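Ribosome maturation protein SDO1 homolog (Methanothermobacter thermautotrophicus, PDB 2WBM) probably takes part in ribosome maturation and binds RNA, as a flexible archaeal member of the SDO1/SBDS family. Local coordinates at residues Arg145-Val155 and Val170-Ile180. Sequence-based numbering, arbitrary orientation.
Sequences RIEKAMEEARV and VLKAIRTKIPI
Two helices of SBDS domain II, 143-152 and 163-174, pack here mainly through apolar side chains. The axes of 145-152 and 170-174 come within 9.4 Å and cross at 75°. The centre is A149, whose CB meets I174 CB at 3.9 Å. With only a methyl at A149, I174 can lay CG2 on the backbone of helix 143-152, 3.7 Å from M150 N. A chi1 of 68° turns CG2 there, anti to the carbonyl carbon. V170 CG1 meets M150 CG at 3.7 Å, the side chains crossing at about a right angle. After the Schellman motif at R154, V155 sets CG1 3.8 Å from V170 CG2. I178 splits its branches. CG1 and CD1 cover A149 CB, while CG2 lies over one face of the R145 guanidinium, off towards its rim. With I178 cut back to an alanine, that guanidinium would probably lose its CG2 cover and a gap would open beside A149 CB and I146 CD1. I146 CD1 reaches I180 CD1 at 3.6 Å. K177 runs along the helix end, CE 3.6 Å from E152 O. Helix 110-131 covers the contact, I125 against M150 and I128 against I146, V170 and I180, completing the three-helix packing of SBDS domain II.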
# COMPACT_ATOMS: atom_id res chain seq x y z
N ARG A 145 -16.41 6.32 7.74
CA ARG A 145 -16.10 7.50 8.54
C ARG A 145 -14.81 8.17 8.07
O ARG A 145 -14.73 9.41 8.01
CB ARG A 145 -15.99 7.15 10.03
CG ARG A 145 -15.94 8.36 10.96
CD ARG A 145 -17.28 9.07 10.96
NE ARG A 145 -17.23 10.45 11.44
CZ ARG A 145 -16.81 11.49 10.73
NH1 ARG A 145 -16.35 11.33 9.49
NH2 ARG A 145 -16.83 12.71 11.27
N ILE A 146 -13.82 7.34 7.73
CA ILE A 146 -12.56 7.80 7.17
C ILE A 146 -12.82 8.51 5.84
O ILE A 146 -12.29 9.58 5.59
CB ILE A 146 -11.56 6.63 6.95
CG1 ILE A 146 -11.22 5.91 8.27
CG2 ILE A 146 -10.29 7.11 6.24
CD1 ILE A 146 -10.82 6.82 9.41
N GLU A 147 -13.65 7.89 5.00
CA GLU A 147 -14.00 8.47 3.71
C GLU A 147 -14.65 9.85 3.88
O GLU A 147 -14.31 10.79 3.16
CB GLU A 147 -14.95 7.53 2.96
CG GLU A 147 -15.33 8.01 1.56
CD GLU A 147 -16.24 7.04 0.85
OE1 GLU A 147 -17.17 6.49 1.49
OE2 GLU A 147 -16.04 6.81 -0.36
N LYS A 148 -15.57 9.96 4.84
CA LYS A 148 -16.25 11.22 5.10
C LYS A 148 -15.27 12.31 5.55
O LYS A 148 -15.39 13.46 5.13
CB LYS A 148 -17.38 11.03 6.12
CG LYS A 148 -18.70 10.54 5.51
CD LYS A 148 -18.47 9.77 4.21
CE LYS A 148 -19.37 8.55 4.08
NZ LYS A 148 -18.66 7.49 3.29
N ALA A 149 -14.31 11.92 6.39
CA ALA A 149 -13.26 12.83 6.87
C ALA A 149 -12.38 13.34 5.71
O ALA A 149 -12.05 14.52 5.66
CB ALA A 149 -12.39 12.14 7.92
N MET A 150 -12.02 12.44 4.80
CA MET A 150 -11.23 12.82 3.63
C MET A 150 -11.96 13.85 2.77
O MET A 150 -11.35 14.82 2.29
CB MET A 150 -10.88 11.58 2.81
CG MET A 150 -9.88 10.67 3.52
SD MET A 150 -9.71 9.07 2.71
CE MET A 150 -8.86 9.55 1.19
N GLU A 151 -13.27 13.66 2.62
CA GLU A 151 -14.08 14.62 1.87
C GLU A 151 -14.12 15.98 2.56
O GLU A 151 -13.92 17.01 1.91
CB GLU A 151 -15.50 14.08 1.65
CG GLU A 151 -15.57 12.82 0.78
CD GLU A 151 -16.93 12.13 0.86
OE1 GLU A 151 -17.77 12.52 1.70
OE2 GLU A 151 -17.16 11.19 0.07
N GLU A 152 -14.35 15.97 3.88
CA GLU A 152 -14.38 17.20 4.68
C GLU A 152 -13.06 17.97 4.60
O GLU A 152 -13.06 19.20 4.56
CB GLU A 152 -14.72 16.89 6.14
CG GLU A 152 -16.20 16.79 6.42
CD GLU A 152 -16.50 16.21 7.80
OE1 GLU A 152 -15.56 15.77 8.50
OE2 GLU A 152 -17.69 16.18 8.18
N ALA A 153 -11.95 17.24 4.58
CA ALA A 153 -10.63 17.83 4.51
C ALA A 153 -10.21 18.15 3.07
O ALA A 153 -9.13 18.71 2.84
CB ALA A 153 -9.60 16.91 5.18
N ARG A 154 -11.08 17.80 2.12
CA ARG A 154 -10.84 18.02 0.68
C ARG A 154 -9.53 17.38 0.22
O ARG A 154 -8.73 17.98 -0.50
CB ARG A 154 -10.89 19.51 0.31
CG ARG A 154 -12.20 20.17 0.71
CD ARG A 154 -12.31 21.57 0.16
NE ARG A 154 -11.51 22.55 0.90
CZ ARG A 154 -11.92 23.24 1.96
NH1 ARG A 154 -13.14 23.06 2.45
NH2 ARG A 154 -11.11 24.11 2.55
N VAL A 155 -9.33 16.14 0.65
CA VAL A 155 -8.16 15.37 0.27
C VAL A 155 -8.19 15.02 -1.22
O VAL A 155 -9.20 14.51 -1.72
CB VAL A 155 -8.07 14.06 1.13
CG1 VAL A 155 -6.99 13.14 0.58
CG2 VAL A 155 -7.81 14.40 2.60
N VAL A 170 -2.52 11.64 4.12
CA VAL A 170 -3.97 11.71 4.32
C VAL A 170 -4.31 11.71 5.81
O VAL A 170 -5.17 12.49 6.27
CB VAL A 170 -4.70 10.58 3.55
CG1 VAL A 170 -6.19 10.59 3.88
CG2 VAL A 170 -4.49 10.72 2.04
N LEU A 171 -3.63 10.87 6.59
CA LEU A 171 -3.89 10.84 8.02
C LEU A 171 -3.71 12.23 8.64
O LEU A 171 -4.55 12.69 9.42
CB LEU A 171 -2.99 9.81 8.72
CG LEU A 171 -3.16 9.66 10.23
CD1 LEU A 171 -4.57 9.23 10.59
CD2 LEU A 171 -2.11 8.68 10.77
N LYS A 172 -2.62 12.90 8.26
CA LYS A 172 -2.33 14.24 8.75
C LYS A 172 -3.43 15.24 8.37
O LYS A 172 -3.83 16.08 9.19
CB LYS A 172 -0.98 14.72 8.23
CG LYS A 172 -0.29 15.69 9.15
CD LYS A 172 0.76 16.52 8.44
CE LYS A 172 1.32 17.58 9.39
NZ LYS A 172 2.17 18.55 8.67
N ALA A 173 -3.94 15.12 7.14
CA ALA A 173 -5.01 15.99 6.65
C ALA A 173 -6.34 15.79 7.39
O ALA A 173 -7.05 16.75 7.67
CB ALA A 173 -5.20 15.80 5.13
N ILE A 174 -6.68 14.54 7.73
CA ILE A 174 -7.98 14.27 8.35
C ILE A 174 -8.01 14.36 9.88
O ILE A 174 -9.09 14.41 10.49
CB ILE A 174 -8.57 12.92 7.90
CG1 ILE A 174 -7.73 11.75 8.44
CG2 ILE A 174 -8.74 12.89 6.37
CD1 ILE A 174 -8.33 10.37 8.17
N ARG A 175 -6.83 14.39 10.52
CA ARG A 175 -6.76 14.40 11.98
C ARG A 175 -7.33 15.68 12.62
O ARG A 175 -7.58 15.71 13.82
CB ARG A 175 -5.34 14.11 12.48
CG ARG A 175 -4.39 15.29 12.37
CD ARG A 175 -2.96 14.93 12.78
NE ARG A 175 -2.11 16.12 12.77
CZ ARG A 175 -0.78 16.11 12.74
NH1 ARG A 175 -0.11 14.96 12.72
NH2 ARG A 175 -0.11 17.26 12.73
N THR A 176 -7.53 16.72 11.81
CA THR A 176 -8.23 17.92 12.28
C THR A 176 -9.75 17.79 12.13
O THR A 176 -10.50 18.57 12.71
CB THR A 176 -7.75 19.21 11.57
OG1 THR A 176 -7.68 19.00 10.15
CG2 THR A 176 -6.37 19.63 12.08
N LYS A 177 -10.19 16.80 11.37
CA LYS A 177 -11.62 16.56 11.17
C LYS A 177 -12.18 15.54 12.15
O LYS A 177 -13.29 15.71 12.65
CB LYS A 177 -11.92 16.17 9.72
CG LYS A 177 -11.47 17.20 8.69
CD LYS A 177 -12.04 18.59 8.97
CE LYS A 177 -11.66 19.57 7.86
NZ LYS A 177 -11.97 20.98 8.23
N ILE A 178 -11.41 14.49 12.44
CA ILE A 178 -11.82 13.47 13.42
C ILE A 178 -10.70 13.09 14.37
O ILE A 178 -9.52 13.24 14.01
CB ILE A 178 -12.37 12.18 12.75
CG1 ILE A 178 -11.45 11.69 11.63
CG2 ILE A 178 -13.80 12.41 12.27
CD1 ILE A 178 -11.65 10.22 11.28
N PRO A 179 -11.05 12.61 15.57
CA PRO A 179 -10.05 12.17 16.53
C PRO A 179 -9.48 10.86 16.03
O PRO A 179 -10.22 9.87 15.92
CB PRO A 179 -10.85 11.93 17.82
CG PRO A 179 -12.19 12.53 17.59
CD PRO A 179 -12.42 12.47 16.12
N ILE A 180 -8.19 10.84 15.72
CA ILE A 180 -7.61 9.67 15.05
C ILE A 180 -6.11 9.52 15.29
O ILE A 180 -5.36 10.50 15.33
CB ILE A 180 -7.92 9.69 13.53
CG1 ILE A 180 -7.58 8.34 12.88
CG2 ILE A 180 -7.25 10.89 12.83
CD1 ILE A 180 -8.24 8.12 11.53